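Local coordinates for transcriptional regulator, badm/rrf2 family (PDB 4CIC), which regulates iron-sulfur cluster biogenesis as an IscR-type Rrf2-family transcription factor, probably binding DNA through a helix-turn-helix motif, at the interface of chains A and B. Residues are numbered along the deposited sequence; one frame, centred on the assembly and turned at random. Chains: chain A/B, Transcriptional regulator, badm/rrf2 family.

The interface of chains A and B. Residues chain A 11-12, 15, 80, 84, 128; chain B 113, 116-117.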
loop_
_atom_site.group_PDB
_atom_site.type_symbol
_atom_site.label_atom_id
_atom_site.label_comp_id
_atom_site.label_asym_id
_atom_site.label_seq_id
_atom_site.Cartn_x
_atom_site.Cartn_y
_atom_site.Cartn_z
ATOM N N GLY A 11 7.253 -2.510 9.673
ATOM C CA GLY A 11 5.820 -2.603 9.874
ATOM C C GLY A 11 5.474 -4.005 10.324
ATOM O O GLY A 11 4.685 -4.217 11.258
ATOM N N HIS A 12 6.079 -4.978 9.661
ATOM C CA HIS A 12 5.734 -6.345 9.934
ATOM C C HIS A 12 6.192 -6.709 11.338
ATOM O O HIS A 12 5.409 -7.252 12.137
ATOM C CB HIS A 12 6.304 -7.308 8.896
ATOM C CG HIS A 12 5.796 -8.699 9.062
ATOM N ND1 HIS A 12 4.465 -9.025 8.900
ATOM C CD2 HIS A 12 6.417 -9.844 9.436
ATOM C CE1 HIS A 12 4.291 -10.310 9.153
ATOM N NE2 HIS A 12 5.465 -10.834 9.471
ATOM N N VAL A 15 4.177 -4.687 14.214
ATOM C CA VAL A 15 2.871 -5.267 14.488
ATOM C C VAL A 15 2.994 -6.649 15.116
ATOM O O VAL A 15 2.254 -6.947 16.054
ATOM C CB VAL A 15 1.991 -5.280 13.222
ATOM C CG1 VAL A 15 0.640 -5.949 13.501
ATOM C CG2 VAL A 15 1.784 -3.849 12.766
ATOM N N VAL A 80 -4.040 -0.722 14.673
ATOM C CA VAL A 80 -2.839 -1.096 13.941
ATOM C C VAL A 80 -2.235 0.163 13.313
ATOM O O VAL A 80 -1.016 0.337 13.278
ATOM C CB VAL A 80 -3.125 -2.160 12.869
ATOM C CG1 VAL A 80 -1.877 -2.439 12.072
ATOM C CG2 VAL A 80 -3.591 -3.449 13.551
ATOM N N ILE A 84 1.661 1.862 13.165
ATOM C CA ILE A 84 2.324 2.252 11.929
ATOM C C ILE A 84 2.692 3.742 11.963
ATOM O O ILE A 84 3.795 4.116 11.596
ATOM C CB ILE A 84 1.434 1.934 10.708
ATOM C CG1 ILE A 84 1.215 0.412 10.588
ATOM C CG2 ILE A 84 2.034 2.490 9.436
ATOM C CD1 ILE A 84 2.478 -0.404 10.666
ATOM N N LEU A 128 -6.373 0.129 8.306
ATOM C CA LEU A 128 -5.512 -0.037 9.488
ATOM C C LEU A 128 -6.077 0.660 10.722
ATOM O O LEU A 128 -5.753 0.300 11.863
ATOM C CB LEU A 128 -4.082 0.409 9.219
ATOM C CG LEU A 128 -3.367 -0.394 8.113
ATOM C CD1 LEU A 128 -1.985 0.142 7.883
ATOM C CD2 LEU A 128 -3.325 -1.872 8.496
ATOM N N THR B 113 -1.160 -11.327 11.886
ATOM C CA THR B 113 -0.520 -10.113 11.352
ATOM C C THR B 113 -0.520 -10.140 9.825
ATOM O O THR B 113 -0.833 -9.136 9.175
ATOM C CB THR B 113 0.925 -9.936 11.874
ATOM O OG1 THR B 113 0.894 -9.760 13.293
ATOM C CG2 THR B 113 1.602 -8.711 11.240
ATOM N N VAL B 116 -3.814 -9.157 8.394
ATOM C CA VAL B 116 -4.015 -7.709 8.330
ATOM C C VAL B 116 -3.459 -7.170 7.020
ATOM O O VAL B 116 -4.124 -6.379 6.331
ATOM C CB VAL B 116 -3.341 -6.970 9.493
ATOM C CG1 VAL B 116 -3.576 -5.492 9.373
ATOM C CG2 VAL B 116 -3.913 -7.439 10.821
ATOM N N TRP B 117 -2.262 -7.611 6.641
ATOM C CA TRP B 117 -1.688 -7.093 5.392
ATOM C C TRP B 117 -2.483 -7.569 4.193
ATOM O O TRP B 117 -2.562 -6.864 3.199
ATOM C CB TRP B 117 -0.215 -7.464 5.198
ATOM C CG TRP B 117 0.654 -7.150 6.366
ATOM C CD1 TRP B 117 1.558 -7.990 6.940
ATOM C CD2 TRP B 117 0.717 -5.924 7.105
ATOM N NE1 TRP B 117 2.180 -7.371 8.000
ATOM C CE2 TRP B 117 1.663 -6.114 8.144
ATOM C CE3 TRP B 117 0.049 -4.704 7.021
ATOM C CZ2 TRP B 117 1.990 -5.109 9.052
ATOM C CZ3 TRP B 117 0.363 -3.710 7.941
ATOM C CH2 TRP B 117 1.325 -3.924 8.944
#
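The start of helix 112-129 of chain B packs into a groove of chain A lined by helix 9-23, helix 80-87 and the far end of chain A's own helix 112-129. Rrf2-family regulators such as IscR are typically dimers built through this long helix, and the two-fold symmetry repeats the contact with the chains exchanged. B:Trp117 lies at its centre and has 81 Å² of its surface hidden by chain A. Its first torsion (chi1 -51°) sets CG opposite the backbone carbonyl carbon, and the indole reaches across the groove with its pyrrole N-H toward helix 9-23 and its six-membered ring toward the aliphatic side chains. NE1 donates a hydrogen bond to the imidazole ND1 of A:His12 at 3.0 Å. The bond is moderately straight, 153° at the hydrogen, and each nitrogen lies near the plane of the other's ring, while the rings themselves are twisted by roughly 50° about the line between the two atoms. Accepting at ND1 would favour the neutral tautomer with its hydrogen on NE2. Farther along the indole, CZ2 passes 3.6 Å from the backbone carbonyl O of A:Gly11. The outer corner CH2 touches CG2 of A:Val15 and, at 4.1 Å, the end methyl CD1 of A:Ile84, which comes from the opposite direction. A phenylalanine at B:Trp117 would probably leave ND1 of A:His12 without its donor and pack less fully against A:Val15 and A:Ile84. One turn earlier, B:Thr113 turns its methyl rather than its hydroxyl to the imidazole, CG2 lying 3.8 Å from CE1 of A:His12. That methyl also meets CG1 of A:Val15 at 3.7 Å, so the two branches of the valine serve different partners, CG1 the threonine and CG2 the indole. Toward the other wall, CG1 of B:Val116 rests 3.7 Å from CD2 of A:Leu128, with CG1 of A:Val80 more loosely alongside.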